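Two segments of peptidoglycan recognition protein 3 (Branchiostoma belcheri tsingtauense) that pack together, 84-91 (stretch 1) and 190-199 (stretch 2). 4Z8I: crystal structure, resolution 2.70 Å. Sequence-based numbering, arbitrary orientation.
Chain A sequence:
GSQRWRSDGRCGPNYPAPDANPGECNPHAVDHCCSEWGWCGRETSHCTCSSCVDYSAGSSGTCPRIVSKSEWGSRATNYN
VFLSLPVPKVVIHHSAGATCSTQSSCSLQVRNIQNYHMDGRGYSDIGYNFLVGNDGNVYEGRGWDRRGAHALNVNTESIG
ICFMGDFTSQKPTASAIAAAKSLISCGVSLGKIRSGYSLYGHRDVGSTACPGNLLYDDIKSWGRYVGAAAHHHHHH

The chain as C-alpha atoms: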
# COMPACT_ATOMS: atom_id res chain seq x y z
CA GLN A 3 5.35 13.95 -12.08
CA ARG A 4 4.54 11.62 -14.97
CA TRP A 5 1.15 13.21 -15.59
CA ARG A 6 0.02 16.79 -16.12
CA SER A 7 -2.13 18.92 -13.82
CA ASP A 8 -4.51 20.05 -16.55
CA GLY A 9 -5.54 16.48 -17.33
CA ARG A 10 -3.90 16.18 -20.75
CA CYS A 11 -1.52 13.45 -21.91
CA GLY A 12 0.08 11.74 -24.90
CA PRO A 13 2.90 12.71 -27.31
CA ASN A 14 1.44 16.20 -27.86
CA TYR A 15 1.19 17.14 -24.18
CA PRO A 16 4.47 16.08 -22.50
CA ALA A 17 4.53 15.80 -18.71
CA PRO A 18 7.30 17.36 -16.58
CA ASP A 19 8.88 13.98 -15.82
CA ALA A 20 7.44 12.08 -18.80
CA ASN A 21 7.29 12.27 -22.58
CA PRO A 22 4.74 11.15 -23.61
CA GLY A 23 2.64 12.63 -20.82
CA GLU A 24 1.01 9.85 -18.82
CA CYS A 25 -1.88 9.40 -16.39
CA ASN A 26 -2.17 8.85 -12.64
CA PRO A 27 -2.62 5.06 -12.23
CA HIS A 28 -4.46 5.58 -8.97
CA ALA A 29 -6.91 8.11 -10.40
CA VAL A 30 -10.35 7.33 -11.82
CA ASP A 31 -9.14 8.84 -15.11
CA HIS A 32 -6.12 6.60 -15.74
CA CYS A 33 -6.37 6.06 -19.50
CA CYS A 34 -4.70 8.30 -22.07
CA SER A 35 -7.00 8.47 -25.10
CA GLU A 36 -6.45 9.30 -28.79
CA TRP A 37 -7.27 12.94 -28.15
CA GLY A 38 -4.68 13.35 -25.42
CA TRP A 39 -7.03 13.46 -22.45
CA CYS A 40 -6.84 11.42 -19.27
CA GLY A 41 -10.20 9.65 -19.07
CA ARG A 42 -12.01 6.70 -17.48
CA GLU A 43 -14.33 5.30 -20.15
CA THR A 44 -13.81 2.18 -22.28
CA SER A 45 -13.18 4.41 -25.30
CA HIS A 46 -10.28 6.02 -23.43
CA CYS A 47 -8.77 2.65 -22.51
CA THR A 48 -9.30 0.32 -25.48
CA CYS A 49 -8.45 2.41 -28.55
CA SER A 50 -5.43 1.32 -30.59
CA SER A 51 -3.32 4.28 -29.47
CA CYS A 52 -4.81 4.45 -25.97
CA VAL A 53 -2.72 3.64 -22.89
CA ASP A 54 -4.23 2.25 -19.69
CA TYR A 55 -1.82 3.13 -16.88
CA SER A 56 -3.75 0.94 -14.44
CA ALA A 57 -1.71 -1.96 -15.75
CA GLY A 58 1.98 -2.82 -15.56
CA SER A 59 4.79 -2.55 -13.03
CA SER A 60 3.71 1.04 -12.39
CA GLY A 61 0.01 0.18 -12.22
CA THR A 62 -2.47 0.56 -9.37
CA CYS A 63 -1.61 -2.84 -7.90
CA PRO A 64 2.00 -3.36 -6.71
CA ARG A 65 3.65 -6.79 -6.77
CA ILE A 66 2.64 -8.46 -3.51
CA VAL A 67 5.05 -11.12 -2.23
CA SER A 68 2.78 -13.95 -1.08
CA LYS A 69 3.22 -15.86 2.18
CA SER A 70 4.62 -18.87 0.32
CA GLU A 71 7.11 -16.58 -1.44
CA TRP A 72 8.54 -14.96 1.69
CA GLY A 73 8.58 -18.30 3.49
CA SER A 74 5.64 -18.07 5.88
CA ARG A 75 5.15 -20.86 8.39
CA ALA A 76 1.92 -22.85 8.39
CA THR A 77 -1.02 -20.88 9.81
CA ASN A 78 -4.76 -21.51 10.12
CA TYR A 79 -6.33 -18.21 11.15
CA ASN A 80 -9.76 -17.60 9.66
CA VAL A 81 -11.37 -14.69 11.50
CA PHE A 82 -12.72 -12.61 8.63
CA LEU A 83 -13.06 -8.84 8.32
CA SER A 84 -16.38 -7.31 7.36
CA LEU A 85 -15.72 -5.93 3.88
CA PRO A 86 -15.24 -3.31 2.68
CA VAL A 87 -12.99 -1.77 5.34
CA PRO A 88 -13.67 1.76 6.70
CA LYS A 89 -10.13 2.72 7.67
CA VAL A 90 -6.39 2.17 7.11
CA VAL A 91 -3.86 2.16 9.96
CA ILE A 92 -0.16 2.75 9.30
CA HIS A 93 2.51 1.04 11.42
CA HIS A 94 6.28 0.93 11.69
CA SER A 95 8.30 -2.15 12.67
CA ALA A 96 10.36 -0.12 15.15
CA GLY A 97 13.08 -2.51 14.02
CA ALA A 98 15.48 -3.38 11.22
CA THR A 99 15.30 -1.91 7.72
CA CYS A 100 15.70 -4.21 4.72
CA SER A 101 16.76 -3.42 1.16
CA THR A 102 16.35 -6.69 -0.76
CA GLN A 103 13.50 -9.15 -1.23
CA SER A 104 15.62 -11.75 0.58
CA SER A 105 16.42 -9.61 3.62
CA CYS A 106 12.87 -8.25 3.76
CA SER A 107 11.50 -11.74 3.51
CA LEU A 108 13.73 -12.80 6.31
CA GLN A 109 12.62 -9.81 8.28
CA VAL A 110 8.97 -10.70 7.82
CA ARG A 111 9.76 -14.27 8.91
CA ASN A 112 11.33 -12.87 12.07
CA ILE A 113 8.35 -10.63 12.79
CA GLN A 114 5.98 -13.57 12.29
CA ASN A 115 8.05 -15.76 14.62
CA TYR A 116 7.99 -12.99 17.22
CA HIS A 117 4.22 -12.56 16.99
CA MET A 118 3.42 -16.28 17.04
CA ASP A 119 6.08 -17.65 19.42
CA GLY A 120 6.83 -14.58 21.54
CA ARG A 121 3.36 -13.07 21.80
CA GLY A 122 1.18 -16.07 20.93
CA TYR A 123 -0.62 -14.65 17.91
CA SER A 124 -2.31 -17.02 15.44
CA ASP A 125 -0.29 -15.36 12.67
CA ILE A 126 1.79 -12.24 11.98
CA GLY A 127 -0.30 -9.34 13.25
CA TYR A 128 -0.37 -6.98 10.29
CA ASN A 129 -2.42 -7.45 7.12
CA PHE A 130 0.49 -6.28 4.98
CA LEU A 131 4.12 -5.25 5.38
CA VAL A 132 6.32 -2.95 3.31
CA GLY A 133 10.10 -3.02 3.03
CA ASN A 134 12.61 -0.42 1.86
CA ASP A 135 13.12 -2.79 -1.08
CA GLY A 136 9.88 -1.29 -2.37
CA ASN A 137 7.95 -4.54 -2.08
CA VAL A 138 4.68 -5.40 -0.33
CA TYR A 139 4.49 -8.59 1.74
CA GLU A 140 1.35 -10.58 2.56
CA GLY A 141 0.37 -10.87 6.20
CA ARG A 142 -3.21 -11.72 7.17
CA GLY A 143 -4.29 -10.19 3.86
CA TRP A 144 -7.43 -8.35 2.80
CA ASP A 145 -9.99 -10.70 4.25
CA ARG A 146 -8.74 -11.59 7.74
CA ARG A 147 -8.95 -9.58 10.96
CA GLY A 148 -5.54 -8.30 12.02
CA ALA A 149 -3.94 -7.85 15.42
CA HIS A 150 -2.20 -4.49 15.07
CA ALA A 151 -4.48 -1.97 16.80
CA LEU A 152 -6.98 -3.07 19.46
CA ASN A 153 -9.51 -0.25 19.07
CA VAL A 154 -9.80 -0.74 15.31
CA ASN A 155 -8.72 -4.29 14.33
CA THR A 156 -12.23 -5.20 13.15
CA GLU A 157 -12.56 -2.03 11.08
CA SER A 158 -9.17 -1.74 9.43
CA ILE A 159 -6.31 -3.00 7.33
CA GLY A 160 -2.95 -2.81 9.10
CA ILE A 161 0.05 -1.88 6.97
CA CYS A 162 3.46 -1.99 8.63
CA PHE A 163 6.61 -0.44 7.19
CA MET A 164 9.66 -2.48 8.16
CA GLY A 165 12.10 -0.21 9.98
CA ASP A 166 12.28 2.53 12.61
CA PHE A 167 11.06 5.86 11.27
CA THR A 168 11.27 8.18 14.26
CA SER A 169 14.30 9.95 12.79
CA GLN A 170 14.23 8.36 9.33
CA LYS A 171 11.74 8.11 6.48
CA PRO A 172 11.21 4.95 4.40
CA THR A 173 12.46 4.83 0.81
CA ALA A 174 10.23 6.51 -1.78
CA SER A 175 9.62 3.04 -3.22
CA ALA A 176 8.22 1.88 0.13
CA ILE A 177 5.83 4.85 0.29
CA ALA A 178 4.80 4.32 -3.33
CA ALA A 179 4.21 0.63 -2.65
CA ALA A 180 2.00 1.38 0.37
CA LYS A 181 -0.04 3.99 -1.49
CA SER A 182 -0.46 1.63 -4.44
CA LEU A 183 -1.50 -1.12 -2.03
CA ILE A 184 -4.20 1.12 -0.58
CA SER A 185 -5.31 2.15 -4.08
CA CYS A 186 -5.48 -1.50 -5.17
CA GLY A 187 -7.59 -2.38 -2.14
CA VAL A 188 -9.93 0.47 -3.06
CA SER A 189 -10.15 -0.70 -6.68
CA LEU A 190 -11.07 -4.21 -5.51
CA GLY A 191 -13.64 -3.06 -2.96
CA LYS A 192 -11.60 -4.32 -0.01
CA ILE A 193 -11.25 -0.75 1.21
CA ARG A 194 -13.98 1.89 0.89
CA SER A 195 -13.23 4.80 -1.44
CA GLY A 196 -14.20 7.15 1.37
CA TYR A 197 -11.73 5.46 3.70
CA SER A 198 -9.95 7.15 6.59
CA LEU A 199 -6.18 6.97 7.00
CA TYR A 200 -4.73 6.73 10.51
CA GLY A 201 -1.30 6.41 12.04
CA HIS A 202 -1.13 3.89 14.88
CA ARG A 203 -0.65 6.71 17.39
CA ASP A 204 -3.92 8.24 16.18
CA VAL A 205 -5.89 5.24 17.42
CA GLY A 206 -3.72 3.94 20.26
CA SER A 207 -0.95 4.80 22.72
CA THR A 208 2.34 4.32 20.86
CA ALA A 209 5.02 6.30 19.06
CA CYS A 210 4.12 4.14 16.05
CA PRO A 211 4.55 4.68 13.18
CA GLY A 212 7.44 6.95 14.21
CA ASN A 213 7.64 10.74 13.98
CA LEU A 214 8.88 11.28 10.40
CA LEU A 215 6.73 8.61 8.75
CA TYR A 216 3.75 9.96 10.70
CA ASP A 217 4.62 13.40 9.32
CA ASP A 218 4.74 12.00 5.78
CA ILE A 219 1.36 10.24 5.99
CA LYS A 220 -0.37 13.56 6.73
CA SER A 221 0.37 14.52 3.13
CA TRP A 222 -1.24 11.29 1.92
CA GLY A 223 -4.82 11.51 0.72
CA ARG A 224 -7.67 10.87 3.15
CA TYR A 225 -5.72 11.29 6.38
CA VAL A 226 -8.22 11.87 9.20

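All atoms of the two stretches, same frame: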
# COMPACT_ATOMS: atom_id res chain seq x y z
N SER A 84 -15.22 -7.76 8.10
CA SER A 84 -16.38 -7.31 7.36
C SER A 84 -15.90 -6.37 6.26
O SER A 84 -15.29 -5.34 6.54
CB SER A 84 -17.36 -6.59 8.28
OG SER A 84 -18.55 -6.25 7.60
N LEU A 85 -16.16 -6.73 5.01
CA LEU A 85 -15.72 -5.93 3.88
C LEU A 85 -16.87 -5.10 3.32
O LEU A 85 -18.03 -5.52 3.40
CB LEU A 85 -15.10 -6.82 2.80
CG LEU A 85 -13.84 -7.59 3.22
CD1 LEU A 85 -13.38 -8.53 2.12
CD2 LEU A 85 -12.73 -6.63 3.59
N PRO A 86 -16.57 -3.91 2.78
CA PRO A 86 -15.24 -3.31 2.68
C PRO A 86 -14.82 -2.64 3.99
O PRO A 86 -15.66 -2.41 4.87
CB PRO A 86 -15.43 -2.25 1.60
CG PRO A 86 -16.84 -1.83 1.74
CD PRO A 86 -17.60 -3.07 2.14
N VAL A 87 -13.54 -2.33 4.11
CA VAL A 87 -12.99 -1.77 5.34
C VAL A 87 -13.06 -0.24 5.36
O VAL A 87 -12.74 0.42 4.37
CB VAL A 87 -11.54 -2.28 5.56
CG1 VAL A 87 -10.91 -1.62 6.77
CG2 VAL A 87 -11.53 -3.79 5.70
N PRO A 88 -13.51 0.32 6.49
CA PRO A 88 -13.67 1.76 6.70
C PRO A 88 -12.35 2.52 6.75
O PRO A 88 -12.28 3.62 6.22
CB PRO A 88 -14.34 1.85 8.08
CG PRO A 88 -14.93 0.52 8.31
CD PRO A 88 -14.06 -0.46 7.62
N LYS A 89 -11.33 1.94 7.39
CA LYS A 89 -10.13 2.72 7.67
C LYS A 89 -8.80 1.97 7.51
O LYS A 89 -8.74 0.75 7.56
CB LYS A 89 -10.24 3.36 9.05
CG LYS A 89 -10.83 2.47 10.13
CD LYS A 89 -11.39 3.28 11.29
CE LYS A 89 -12.80 3.75 11.02
NZ LYS A 89 -13.42 4.41 12.21
N VAL A 90 -7.72 2.73 7.30
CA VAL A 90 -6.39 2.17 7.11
C VAL A 90 -5.44 2.69 8.19
O VAL A 90 -5.32 3.91 8.37
CB VAL A 90 -5.81 2.53 5.73
CG1 VAL A 90 -4.45 1.89 5.53
CG2 VAL A 90 -6.76 2.09 4.63
N VAL A 91 -4.78 1.78 8.90
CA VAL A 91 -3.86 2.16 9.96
C VAL A 91 -2.42 1.88 9.54
O VAL A 91 -2.11 0.79 9.06
CB VAL A 91 -4.18 1.41 11.28
CG1 VAL A 91 -3.29 1.90 12.40
CG2 VAL A 91 -5.63 1.61 11.65
N LEU A 190 -10.46 -2.89 -5.67
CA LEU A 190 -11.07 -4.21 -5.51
C LEU A 190 -12.35 -4.18 -4.67
O LEU A 190 -13.18 -5.09 -4.75
CB LEU A 190 -10.08 -5.19 -4.88
CG LEU A 190 -8.83 -5.54 -5.69
CD1 LEU A 190 -7.88 -6.41 -4.88
CD2 LEU A 190 -9.22 -6.24 -6.98
N GLY A 191 -12.51 -3.14 -3.86
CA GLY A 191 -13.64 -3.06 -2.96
C GLY A 191 -13.34 -3.69 -1.61
O GLY A 191 -14.24 -4.05 -0.86
N LYS A 192 -12.05 -3.83 -1.31
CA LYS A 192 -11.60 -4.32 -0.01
C LYS A 192 -11.57 -3.16 0.97
O LYS A 192 -11.78 -3.33 2.17
CB LYS A 192 -10.21 -4.94 -0.12
CG LYS A 192 -10.10 -6.09 -1.11
CD LYS A 192 -10.85 -7.32 -0.63
CE LYS A 192 -10.66 -8.48 -1.60
NZ LYS A 192 -11.17 -9.76 -1.04
N ILE A 193 -11.28 -1.98 0.44
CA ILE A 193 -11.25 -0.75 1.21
C ILE A 193 -12.22 0.24 0.57
O ILE A 193 -12.21 0.41 -0.65
CB ILE A 193 -9.84 -0.13 1.20
CG1 ILE A 193 -8.78 -1.18 1.51
CG2 ILE A 193 -9.75 1.03 2.17
CD1 ILE A 193 -7.37 -0.67 1.39
N ARG A 194 -13.05 0.87 1.39
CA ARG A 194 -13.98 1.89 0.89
C ARG A 194 -13.22 3.03 0.22
O ARG A 194 -12.07 3.31 0.57
CB ARG A 194 -14.81 2.46 2.04
CG ARG A 194 -15.80 1.48 2.64
CD ARG A 194 -16.67 2.14 3.69
NE ARG A 194 -17.82 1.30 4.05
CZ ARG A 194 -18.98 1.32 3.41
NH1 ARG A 194 -19.97 0.52 3.79
NH2 ARG A 194 -19.16 2.14 2.38
N SER A 195 -13.85 3.67 -0.76
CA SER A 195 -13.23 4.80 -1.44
C SER A 195 -13.17 5.98 -0.49
O SER A 195 -12.22 6.77 -0.51
CB SER A 195 -14.02 5.16 -2.70
OG SER A 195 -15.36 5.51 -2.38
N GLY A 196 -14.18 6.10 0.37
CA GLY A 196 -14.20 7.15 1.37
C GLY A 196 -13.58 6.66 2.66
O GLY A 196 -14.12 6.87 3.74
N TYR A 197 -12.42 6.01 2.54
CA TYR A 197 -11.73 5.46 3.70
C TYR A 197 -11.02 6.54 4.50
O TYR A 197 -10.75 7.63 3.99
CB TYR A 197 -10.74 4.37 3.27
CG TYR A 197 -9.49 4.88 2.59
CD1 TYR A 197 -8.36 5.20 3.34
CD2 TYR A 197 -9.43 5.03 1.21
CE1 TYR A 197 -7.21 5.67 2.73
CE2 TYR A 197 -8.28 5.49 0.60
CZ TYR A 197 -7.18 5.81 1.36
OH TYR A 197 -6.04 6.27 0.76
N SER A 198 -10.71 6.24 5.75
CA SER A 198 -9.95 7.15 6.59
C SER A 198 -8.57 6.57 6.87
O SER A 198 -8.43 5.39 7.17
CB SER A 198 -10.69 7.43 7.90
OG SER A 198 -11.90 8.11 7.67
N LEU A 199 -7.54 7.41 6.76
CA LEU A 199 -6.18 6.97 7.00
C LEU A 199 -5.70 7.40 8.38
O LEU A 199 -5.76 8.58 8.73
CB LEU A 199 -5.24 7.53 5.92
CG LEU A 199 -3.76 7.14 6.03
CD1 LEU A 199 -3.55 5.71 5.58
CD2 LEU A 199 -2.89 8.09 5.23

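Stretches 84-91 and 190-199 run side by side in the same direction and are joined by a single parallel bridge and a two-pair parallel ladder, interrupted where each chain turns a corner: stretch 1 at Pro 88, stretch 2 at Ser 195 and Gly 196. Together they bury 632 Å² of surface, although no two touching residues are closer than 103 positions in sequence.

Ser 84 lies out of reach, and contact begins at Leu 85, whose CA-to-CB bond points toward stretch 2. Its CD1 lies 3.9 Å from CD of Lys 192, so the leucine meets the aliphatic part of a lysine whose NZ is hydrogen-bonded elsewhere in the structure. Pro 86, preceded by a cis peptide bond, also faces the partner. Its CB sits 3.3 Å from O of Gly 191, a residue with positive phi that follows the end of a helix. On the same proline, CG approaches CG of Arg 194 at 3.6 Å and covers one face of the guanidinium.

Val 87 forms the first bridge, with Ile 193. It bonds through both its backbone polar atoms: its N donates to O of Lys 192 (2.8 Å), and its O accepts from N of Arg 194 (3.0 Å). These bonds reach the two residues flanking Ile 193, the usual pattern of a parallel bridge.

At Pro 88 the chain turns; the CA-to-CB bond of Pro 88 points away from stretch 2, and its nitrogen, part of the ring, has no hydrogen to donate. Its carbonyl still serves the ladder: Pro 88 O accepts a hydrogen bond from N of Ser 198 (3.1 Å) and also receives a CA-H...O contact from CA of Tyr 197 (3.2 Å).

Lys 89 pairs with Ser 198, their side chains on the same face of the sheet with CB atoms 4.3 Å apart. The end of the lysine leads away, so the two meet near the backbone.

Val 90, paired with Leu 199, has the largest area covered by the other stretch. Its N donates to O of Ser 198 (2.8 Å), while its O receives a CA-H...O contact from CA of Leu 199 (3.5 Å). Its side chain shares a sheet face with Leu 199 and gathers three apolar partners: Val 90 CG2 lies 4.0 Å from CG2 of Ile 193 and 3.7 Å from CD1 of Tyr 197, whose ring it meets obliquely, and Val 90 CB lies 3.9 Å from CD1 of Leu 199. The buried valine thus links hydrophobic residues from both strands of stretch 2. Val 91 points away and makes no contact.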